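PDB 3I16: aluminum resistance protein from Clostridium novyi, which probably acts as a pyridoxal-5'-phosphate-dependent carbon-sulfur lyase of the methionine gamma-lyase family, with an inferred role in aluminum resistance. Local coordinates for residues S65-Y70 against E279-F284; N245-I250 against Q292-A297; V362-P366 against V376-A380; G160-L164 against D198-I202. All coordinates share one frame; numbering follows the deposited sequence. Where two conformers were deposited one is given.

Contact 1 (S65-Y70 against E279-F284); sequences SSGYGY and ECGSTF
Tyr68 and Gly281 clamp the two loops together through their backbones: Gly281 N donates to Tyr68 O over 2.8 Å, nearly straight at the hydrogen (170°) although the N-H arrives from above the carbonyl plane. Cys280 CA adds a CA-H...O contact to the same Tyr68 O. A type II' beta turn from Ser66 to Gly69 presents the carbonyls of Gly67 and Tyr68 to segment 279-284. Ser282 fits against this turn, its OG held between its own backbone N and carbonyl carbon (chi1 47°) and donating to Gly67 O at 2.8 Å in the carbonyl plane. One water accepts from Ser282 N and donates to Gly67 O. The backbones come closest where Gly69 CA is 3.9 Å from Ser282 CA. Further along, Ser65 OG accepts from Thr283 N at 3.0 Å and is also bonded to Asp72.

The looser side is that of Tyr70 and Glu279, both exposed; the oblique approach of buried Cys280 SG to the Tyr70 ring is less certain because Tyr70 has two conformers. Cys280 SG also lies obliquely to the ring of Tyr68, a pyridoxal-phosphate-binding residue. No cofactor is bound to Tyr68 of this chain in the model; its OH bonds a tartrate, probably from the crystallisation liquor. At the subunit interface, Phe284 stacks on Phe284 of the second subunit, and Gln385 of that subunit bonds Ser66 and Tyr70. Within the chain, segment 65-70 leads into helix 73-86, whose Arg75 binds Gly281 O, while segment 279-284 leads into helix 287-318.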
# COMPACT_ATOMS: atom_id res chain seq x y z
N SER B 65 -9.18 2.53 4.28
CA SER B 65 -9.48 3.67 5.13
C SER B 65 -8.24 4.53 5.38
O SER B 65 -7.11 4.05 5.31
CB SER B 65 -10.09 3.22 6.46
OG SER B 65 -9.20 2.40 7.19
N SER B 66 -8.48 5.80 5.65
CA SER B 66 -7.44 6.77 5.95
C SER B 66 -7.90 7.60 7.14
O SER B 66 -9.04 7.48 7.58
CB SER B 66 -7.24 7.70 4.76
OG SER B 66 -8.37 8.55 4.57
N GLY B 67 -7.00 8.45 7.64
CA GLY B 67 -7.27 9.30 8.77
C GLY B 67 -7.83 8.53 9.95
O GLY B 67 -7.35 7.42 10.28
N TYR B 68 -8.88 9.09 10.54
CA TYR B 68 -9.52 8.48 11.70
C TYR B 68 -10.07 7.09 11.46
O TYR B 68 -10.27 6.38 12.41
CB TYR B 68 -10.72 9.31 12.20
CG TYR B 68 -10.44 10.73 12.61
CD1 TYR B 68 -9.30 11.07 13.34
CD2 TYR B 68 -11.38 11.73 12.36
CE1 TYR B 68 -9.08 12.37 13.76
CE2 TYR B 68 -11.17 13.03 12.78
CZ TYR B 68 -10.02 13.35 13.47
OH TYR B 68 -9.80 14.64 13.88
N GLY B 69 -10.36 6.72 10.21
CA GLY B 69 -10.95 5.41 9.95
C GLY B 69 -12.36 5.24 10.54
O GLY B 69 -12.79 4.11 10.79
N TYR B 70 -13.08 6.35 10.78
CA TYR B 70 -14.46 6.29 11.29
C TYR B 70 -15.35 5.57 10.30
O TYR B 70 -15.26 5.82 9.08
CB TYR B 70 -15.09 7.68 11.48
CG TYR B 70 -14.70 8.45 12.72
CD1 TYR B 70 -14.78 7.88 13.98
CD2 TYR B 70 -14.35 9.79 12.62
CE1 TYR B 70 -14.46 8.62 15.11
CE2 TYR B 70 -14.04 10.52 13.74
CZ TYR B 70 -14.08 9.93 14.98
OH TYR B 70 -13.76 10.69 16.08
N GLU B 279 -13.00 2.89 18.14
CA GLU B 279 -13.74 3.68 17.15
C GLU B 279 -12.89 4.41 16.13
O GLU B 279 -13.40 4.77 15.07
CB GLU B 279 -14.60 4.72 17.83
CG GLU B 279 -15.73 4.21 18.67
CD GLU B 279 -16.63 5.37 19.08
OE1 GLU B 279 -16.68 5.68 20.29
OE2 GLU B 279 -17.24 6.00 18.18
N CYS B 280 -11.64 4.71 16.48
CA CYS B 280 -10.72 5.33 15.53
C CYS B 280 -9.61 4.37 15.25
O CYS B 280 -9.21 3.60 16.14
CB CYS B 280 -10.13 6.65 16.04
SG CYS B 280 -11.25 8.01 15.98
N GLY B 281 -9.07 4.44 14.04
CA GLY B 281 -7.99 3.54 13.65
C GLY B 281 -8.17 3.07 12.21
O GLY B 281 -8.89 2.10 11.96
N SER B 282 -7.55 3.77 11.28
CA SER B 282 -7.58 3.37 9.87
C SER B 282 -6.66 2.17 9.75
O SER B 282 -5.81 1.95 10.60
CB SER B 282 -7.17 4.50 8.95
OG SER B 282 -6.00 5.14 9.42
N THR B 283 -6.84 1.39 8.70
CA THR B 283 -6.15 0.11 8.61
C THR B 283 -5.08 -0.03 7.53
O THR B 283 -4.76 -1.14 7.12
CB THR B 283 -7.18 -1.01 8.50
OG1 THR B 283 -8.06 -0.71 7.42
CG2 THR B 283 -7.98 -1.07 9.77
N PHE B 284 -4.54 1.10 7.07
CA PHE B 284 -3.35 1.11 6.19
C PHE B 284 -3.39 0.25 4.92
O PHE B 284 -2.33 -0.14 4.42
CB PHE B 284 -2.14 0.61 7.00
CG PHE B 284 -2.04 1.21 8.36
CD1 PHE B 284 -1.63 2.53 8.52
CD2 PHE B 284 -2.32 0.46 9.49
CE1 PHE B 284 -1.54 3.09 9.78
CE2 PHE B 284 -2.23 1.01 10.77
CZ PHE B 284 -1.83 2.34 10.91
O HOH W 1 -4.50 3.94 7.41
O HOH W 2 -6.69 6.30 12.80

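Contact 2 (N245-I250 against Q292-A297); sequences NIGGGI and QGLFLA. With EDO (1,2-ethanediol), chain H; EDO (1,2-ethanediol), chain M.
Gly247 O accepts a hydrogen bond from Ile250 N at 3.0 Å within its own loop and a weaker, bent CA-H...O contact from Gly293 CA at 3.2 Å across the contact. This is the glycine-rich loop that follows Lys244 of the cofactor pocket in the large domain of a PLP-dependent aminotransferase-like fold, and it packs against helix 287-318. Backbone approaches backbone here because glycines meet: Gly248 CA sits 3.4 Å from Gly293 O, and with no side chains between them, the two backbones can close up. Leu294 CA makes a similar CA-H...O contact with Ile246 O.

Apolar groups flank this core. Ile246 and Leu294 lie side by side and point the same way, with Ile246 CG1 3.7 Å from Leu294 CD1; Phe224 and Tyr82 pack against both. Ile250 crosses the Gln292 side chain at about a right angle, its CD1 meeting the aliphatic CB and CG. The Gln292 amide serves the tetramer, since its NE2 bonds Gly249 O of the fourth subunit, and the same bond is made in return. With chi1 at 67°, CG1 of Ile250 lies between its backbone N and carbonyl carbon, which places CG1 against the helix, 3.5 Å from Gly293 CA, closer than usual for two carbons.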
# COMPACT_ATOMS: atom_id res chain seq x y z
N ASN B 245 -0.03 -18.28 13.96
CA ASN B 245 -1.06 -19.07 13.25
C ASN B 245 -2.19 -18.33 12.52
O ASN B 245 -2.41 -18.53 11.33
CB ASN B 245 -1.75 -20.06 14.21
CG ASN B 245 -0.78 -20.95 14.99
OD1 ASN B 245 0.38 -20.60 15.18
ND2 ASN B 245 -1.28 -22.09 15.49
N ILE B 246 -2.92 -17.49 13.25
CA ILE B 246 -4.18 -16.90 12.73
C ILE B 246 -4.04 -15.92 11.59
O ILE B 246 -5.03 -15.59 10.92
CB ILE B 246 -5.04 -16.34 13.90
CG1 ILE B 246 -6.52 -16.22 13.49
CG2 ILE B 246 -4.48 -15.01 14.42
CD1 ILE B 246 -7.49 -16.31 14.65
N GLY B 247 -2.83 -15.43 11.37
CA GLY B 247 -2.56 -14.58 10.21
C GLY B 247 -2.34 -15.38 8.92
O GLY B 247 -2.18 -14.79 7.85
N GLY B 248 -2.25 -16.71 9.04
CA GLY B 248 -2.14 -17.63 7.89
C GLY B 248 -0.95 -17.38 7.00
O GLY B 248 -1.01 -17.63 5.79
N GLY B 249 0.10 -16.82 7.59
CA GLY B 249 1.32 -16.50 6.88
C GLY B 249 1.25 -15.25 6.01
O GLY B 249 2.21 -14.93 5.36
N ILE B 250 0.12 -14.54 6.00
CA ILE B 250 0.02 -13.35 5.13
C ILE B 250 -0.36 -12.02 5.82
O ILE B 250 -0.06 -10.96 5.30
CB ILE B 250 -0.85 -13.63 3.89
CG1 ILE B 250 -2.30 -13.86 4.24
CG2 ILE B 250 -0.31 -14.88 3.11
CD1 ILE B 250 -3.14 -14.15 3.03
N GLN B 292 -7.96 -12.61 4.34
CA GLN B 292 -7.45 -13.74 3.58
C GLN B 292 -6.59 -14.69 4.43
O GLN B 292 -6.68 -15.91 4.29
CB GLN B 292 -6.71 -13.29 2.32
CG GLN B 292 -6.56 -14.44 1.33
CD GLN B 292 -5.97 -14.06 0.01
OE1 GLN B 292 -5.59 -12.91 -0.22
NE2 GLN B 292 -5.89 -15.04 -0.90
N GLY B 293 -5.78 -14.11 5.32
CA GLY B 293 -4.95 -14.87 6.23
C GLY B 293 -5.75 -15.72 7.19
O GLY B 293 -5.42 -16.88 7.43
N LEU B 294 -6.82 -15.16 7.75
CA LEU B 294 -7.70 -15.95 8.64
C LEU B 294 -8.27 -17.15 7.91
O LEU B 294 -8.37 -18.27 8.45
CB LEU B 294 -8.86 -15.10 9.17
CG LEU B 294 -9.97 -15.81 9.96
CD1 LEU B 294 -9.38 -16.46 11.20
CD2 LEU B 294 -11.07 -14.83 10.32
N PHE B 295 -8.66 -16.93 6.66
CA PHE B 295 -9.27 -17.98 5.85
C PHE B 295 -8.30 -19.12 5.57
O PHE B 295 -8.71 -20.28 5.50
CB PHE B 295 -9.82 -17.40 4.55
CG PHE B 295 -10.67 -18.36 3.80
CD1 PHE B 295 -11.98 -18.60 4.21
CD2 PHE B 295 -10.17 -19.04 2.70
CE1 PHE B 295 -12.77 -19.50 3.55
CE2 PHE B 295 -10.98 -19.94 2.01
CZ PHE B 295 -12.27 -20.17 2.44
N LEU B 296 -7.03 -18.78 5.40
CA LEU B 296 -5.96 -19.79 5.18
C LEU B 296 -5.44 -20.39 6.46
O LEU B 296 -4.78 -21.43 6.42
CB LEU B 296 -4.77 -19.17 4.46
CG LEU B 296 -5.00 -18.80 2.98
CD1 LEU B 296 -3.94 -17.88 2.51
CD2 LEU B 296 -5.09 -20.07 2.12
N ALA B 297 -5.75 -19.77 7.61
CA ALA B 297 -5.12 -20.18 8.88
C ALA B 297 -5.37 -21.64 9.30
O ALA B 297 -4.45 -22.28 9.80
CB ALA B 297 -5.48 -19.19 10.03
C1 EDO H . 1.79 -10.42 0.92
O1 EDO H . 3.07 -10.88 1.40
C2 EDO H . 0.72 -10.56 1.98
O2 EDO H . 1.03 -9.71 3.08
C1 EDO M . -2.77 -10.76 -0.85
O1 EDO M . -3.07 -9.92 -1.98
C2 EDO M . -3.64 -10.42 0.36
O2 EDO M . -5.03 -10.45 0.01

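Contact 3 (V362-P366 against V376-A380); sequences VSCEP and VIMAA
The edge of the antiparallel sheet in the C-terminal part of the chain is formed here, where the lead-in to short strand 366-367 runs beside strand 376-379. The two run roughly antiparallel, 170° apart over the short touching spans. Pro366 CA approaches Val376 O at 3.4 Å in a CA-H...O contact, and the pyrrolidine CG of Pro366 lies 4.4 Å from Ile377 CB, a loose apolar contact.

Cys364 reaches across next to it. Its SG lies between the backbone N and the carbonyl carbon (chi1 65°), and the whole side chain is directed at the strand: CB is 3.3 Å and SG 3.4 Å from Met378 O. The sulfur also meets Ile377 CG1 at 4.0 Å. Ile377 is fully extended, with CG1 opposite its backbone N (chi1 -180°), which lays the branch along segment 362-366 and brings CD1 to 3.7 Å from Cys364 O. That carbonyl has a stronger partner in Lys350 of helix 342-354, whose ammonium also binds Ser363 OG and makes a salt bridge to Glu365. The same helix covers Ile377 through Ile346 and Cys349. Met378, present as selenomethionine, leaves the strand away from segment 362-366 and packs on Ser392 and Asp394, its side chain about 8 Å from the bound cofactor.

The two segments thus meet through the Pro366 CA-H...O contact and the apolar contacts of Cys364 and Ile377, while the backbone bonds of Val376 go to Trp367. Such weakly directional chemistry implies that the fit of these side chains, more than directed bonding, probably sets the spacing here.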
# COMPACT_ATOMS: atom_id res chain seq x y z
N VAL B 362 22.14 -14.96 5.32
CA VAL B 362 22.47 -14.29 6.57
C VAL B 362 22.82 -15.38 7.57
O VAL B 362 22.07 -16.33 7.70
CB VAL B 362 21.25 -13.50 7.10
CG1 VAL B 362 21.46 -13.09 8.55
CG2 VAL B 362 20.99 -12.30 6.21
N SER B 363 23.98 -15.30 8.21
CA SER B 363 24.35 -16.30 9.23
C SER B 363 23.78 -15.77 10.54
O SER B 363 24.20 -14.71 11.00
CB SER B 363 25.87 -16.46 9.35
OG SER B 363 26.18 -17.45 10.33
N CYS B 364 22.81 -16.46 11.11
CA CYS B 364 22.18 -15.95 12.32
C CYS B 364 23.04 -16.25 13.54
O CYS B 364 23.80 -17.23 13.57
CB CYS B 364 20.72 -16.41 12.48
SG CYS B 364 20.46 -18.17 12.69
N GLU B 365 22.96 -15.33 14.49
CA GLU B 365 23.77 -15.35 15.69
C GLU B 365 22.92 -14.89 16.88
O GLU B 365 21.86 -14.30 16.69
CB GLU B 365 24.95 -14.39 15.51
CG GLU B 365 25.93 -14.74 14.37
CD GLU B 365 26.75 -16.02 14.61
OE1 GLU B 365 26.73 -16.56 15.74
OE2 GLU B 365 27.41 -16.49 13.65
N PRO B 366 23.37 -15.15 18.12
CA PRO B 366 22.60 -14.69 19.29
C PRO B 366 22.51 -13.19 19.35
O PRO B 366 23.46 -12.52 18.97
CB PRO B 366 23.43 -15.19 20.48
CG PRO B 366 24.18 -16.35 19.96
CD PRO B 366 24.47 -16.05 18.52
N VAL B 376 19.31 -14.88 22.70
CA VAL B 376 18.67 -15.90 21.92
C VAL B 376 19.10 -15.78 20.45
O VAL B 376 19.30 -14.68 19.93
CB VAL B 376 17.15 -15.73 21.97
CG1 VAL B 376 16.47 -16.94 21.32
CG2 VAL B 376 16.68 -15.54 23.42
N ILE B 377 19.27 -16.93 19.83
CA ILE B 377 19.57 -17.03 18.41
C ILE B 377 18.24 -17.35 17.74
O ILE B 377 17.50 -18.19 18.24
CB ILE B 377 20.63 -18.10 18.14
CG1 ILE B 377 20.93 -18.17 16.64
CG2 ILE B 377 20.19 -19.44 18.67
CD1 ILE B 377 22.09 -19.01 16.33
N MSE B 378 17.89 -16.62 16.67
CA MSE B 378 16.67 -16.92 15.94
C MSE B 378 16.98 -17.13 14.45
O MSE B 378 17.76 -16.38 13.86
CB MSE B 378 15.57 -15.84 16.12
CG MSE B 378 14.18 -16.28 15.45
SE MSE B 378 12.56 -15.09 15.58
CE MSE B 378 11.22 -16.17 14.60
N ALA B 379 16.40 -18.18 13.87
CA ALA B 379 16.44 -18.42 12.44
C ALA B 379 15.11 -17.83 12.01
O ALA B 379 14.06 -18.26 12.50
CB ALA B 379 16.48 -19.90 12.14
N ALA B 380 15.12 -16.84 11.12
CA ALA B 380 13.87 -16.22 10.69
C ALA B 380 13.88 -15.67 9.24
O ALA B 380 13.56 -14.51 8.99
CB ALA B 380 13.51 -15.12 11.67

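Contact 4 (G160-L164 against D198-I202); sequences GKPNL and DIKSI. With EDO (1,2-ethanediol), chain N.
The flat carboxylate of Asp198 stands opposite the ammonium group of Lys161 without reaching it: NZ and OD1 are 4.1 Å apart, beyond a salt bridge. A water and an ethanediol link the two groups, one at each carboxylate oxygen. The water accepts from Lys161 NZ and donates to Asp198 OD1 at 2.7 Å, while O2 of the ethanediol, probably from the crystallisation liquor, accepts from Lys161 NZ and donates to Asp198 OD2 at 2.7 Å. OD2 is also bonded to Leu195 N, which helps to fix the carboxylate.

Beside this polar bridge the contact is apolar. The Pro162 ring crosses the Ile202 side chain at about a right angle, with Pro162 CB 3.7 Å from Ile202 CG1. Leu164 rests its CD2 on the helix backbone, 3.8 Å from Ser201 O. Ser201 turns its OG (chi1 74°) back to Asp198 O at 2.8 Å, an oxygen that Ile202 N reaches from the same face.

Asn163 is the N-cap of helix 164-173, its OD1 taking Glu166 N. The contact thus lays the start of that helix, entered from strand 150-153, against helix 196-209, with strand 177-183 between the two helices in the chain.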
# COMPACT_ATOMS: atom_id res chain seq x y z
N GLY B 160 3.68 -31.27 34.88
CA GLY B 160 3.26 -30.31 33.85
C GLY B 160 1.78 -29.94 33.87
O GLY B 160 1.35 -29.06 33.11
N LYS B 161 0.99 -30.57 34.74
CA LYS B 161 -0.44 -30.30 34.81
C LYS B 161 -0.79 -29.14 35.74
O LYS B 161 -0.03 -28.82 36.65
CB LYS B 161 -1.19 -31.55 35.29
CG LYS B 161 -0.99 -32.78 34.41
CD LYS B 161 -1.57 -32.61 33.00
CE LYS B 161 -1.30 -33.86 32.14
NZ LYS B 161 -2.00 -33.79 30.82
N PRO B 162 -1.95 -28.51 35.52
CA PRO B 162 -2.34 -27.42 36.43
C PRO B 162 -2.51 -27.90 37.86
O PRO B 162 -3.03 -29.01 38.06
CB PRO B 162 -3.69 -26.96 35.87
CG PRO B 162 -3.66 -27.37 34.41
CD PRO B 162 -2.83 -28.61 34.34
N ASN B 163 -2.06 -27.10 38.83
CA ASN B 163 -2.20 -27.44 40.23
C ASN B 163 -3.48 -26.78 40.74
O ASN B 163 -3.46 -25.72 41.39
CB ASN B 163 -0.99 -26.96 41.04
CG ASN B 163 -1.02 -27.48 42.47
OD1 ASN B 163 -2.03 -28.01 42.93
ND2 ASN B 163 0.09 -27.32 43.18
N LEU B 164 -4.60 -27.45 40.48
CA LEU B 164 -5.91 -26.92 40.79
C LEU B 164 -6.10 -26.68 42.28
O LEU B 164 -6.63 -25.64 42.67
CB LEU B 164 -7.01 -27.83 40.23
CG LEU B 164 -7.04 -28.10 38.72
CD1 LEU B 164 -8.20 -29.06 38.38
CD2 LEU B 164 -7.14 -26.80 37.89
N ASP B 198 -7.44 -29.02 29.57
CA ASP B 198 -6.70 -28.51 30.73
C ASP B 198 -7.14 -27.07 31.00
O ASP B 198 -7.26 -26.65 32.13
CB ASP B 198 -5.18 -28.50 30.49
CG ASP B 198 -4.60 -29.91 30.17
OD1 ASP B 198 -4.95 -30.89 30.84
OD2 ASP B 198 -3.75 -30.01 29.26
N ILE B 199 -7.36 -26.31 29.93
CA ILE B 199 -7.80 -24.93 30.07
C ILE B 199 -9.19 -24.91 30.70
O ILE B 199 -9.44 -24.12 31.61
CB ILE B 199 -7.77 -24.17 28.73
CG1 ILE B 199 -6.31 -23.97 28.30
CG2 ILE B 199 -8.50 -22.82 28.87
CD1 ILE B 199 -6.09 -23.49 26.86
N LYS B 200 -10.08 -25.80 30.24
CA LYS B 200 -11.41 -25.92 30.81
C LYS B 200 -11.32 -26.24 32.31
O LYS B 200 -12.02 -25.65 33.11
CB LYS B 200 -12.22 -27.02 30.13
CG LYS B 200 -13.68 -27.12 30.65
CD LYS B 200 -14.45 -28.22 29.95
CE LYS B 200 -15.96 -28.15 30.27
NZ LYS B 200 -16.28 -28.13 31.71
N SER B 201 -10.46 -27.18 32.69
CA SER B 201 -10.37 -27.54 34.10
C SER B 201 -9.95 -26.34 34.96
O SER B 201 -10.44 -26.18 36.05
CB SER B 201 -9.45 -28.76 34.32
OG SER B 201 -8.11 -28.36 34.17
N ILE B 202 -9.06 -25.48 34.45
CA ILE B 202 -8.66 -24.27 35.18
C ILE B 202 -9.83 -23.28 35.28
O ILE B 202 -10.16 -22.77 36.37
CB ILE B 202 -7.43 -23.56 34.54
CG1 ILE B 202 -6.16 -24.44 34.61
CG2 ILE B 202 -7.20 -22.21 35.23
CD1 ILE B 202 -4.98 -23.92 33.73
C1 EDO N . -0.35 -30.23 29.78
O1 EDO N . 0.37 -31.23 30.51
C2 EDO N . -0.90 -30.87 28.52
O2 EDO N . -1.83 -31.91 28.84
O HOH W 3 -4.53 -33.46 30.31

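Overall arrangement
Contacts 2 and 3 both approach the cofactor bound in this chain: the side chain of Asn245 is about 9 Å from the pyridoxal phosphate and that of Met378 about 8 Å, so a loop of the large domain and a strand of the C-terminal sheet converge on one site. Their centres are 25 Å apart. Contact 1, 22 Å from contact 2 between centres, crosses it along the chain, and helix 287-318 follows segment 279-284 and carries segment 292-297. Tyr68 of contact 1 probably serves the cofactor of a neighbouring subunit, as in relatives of this family. Contact 2 also meets another subunit. Contact 4 lies 40 Å from contact 1 between centres, and no other chain touches it or contact 3.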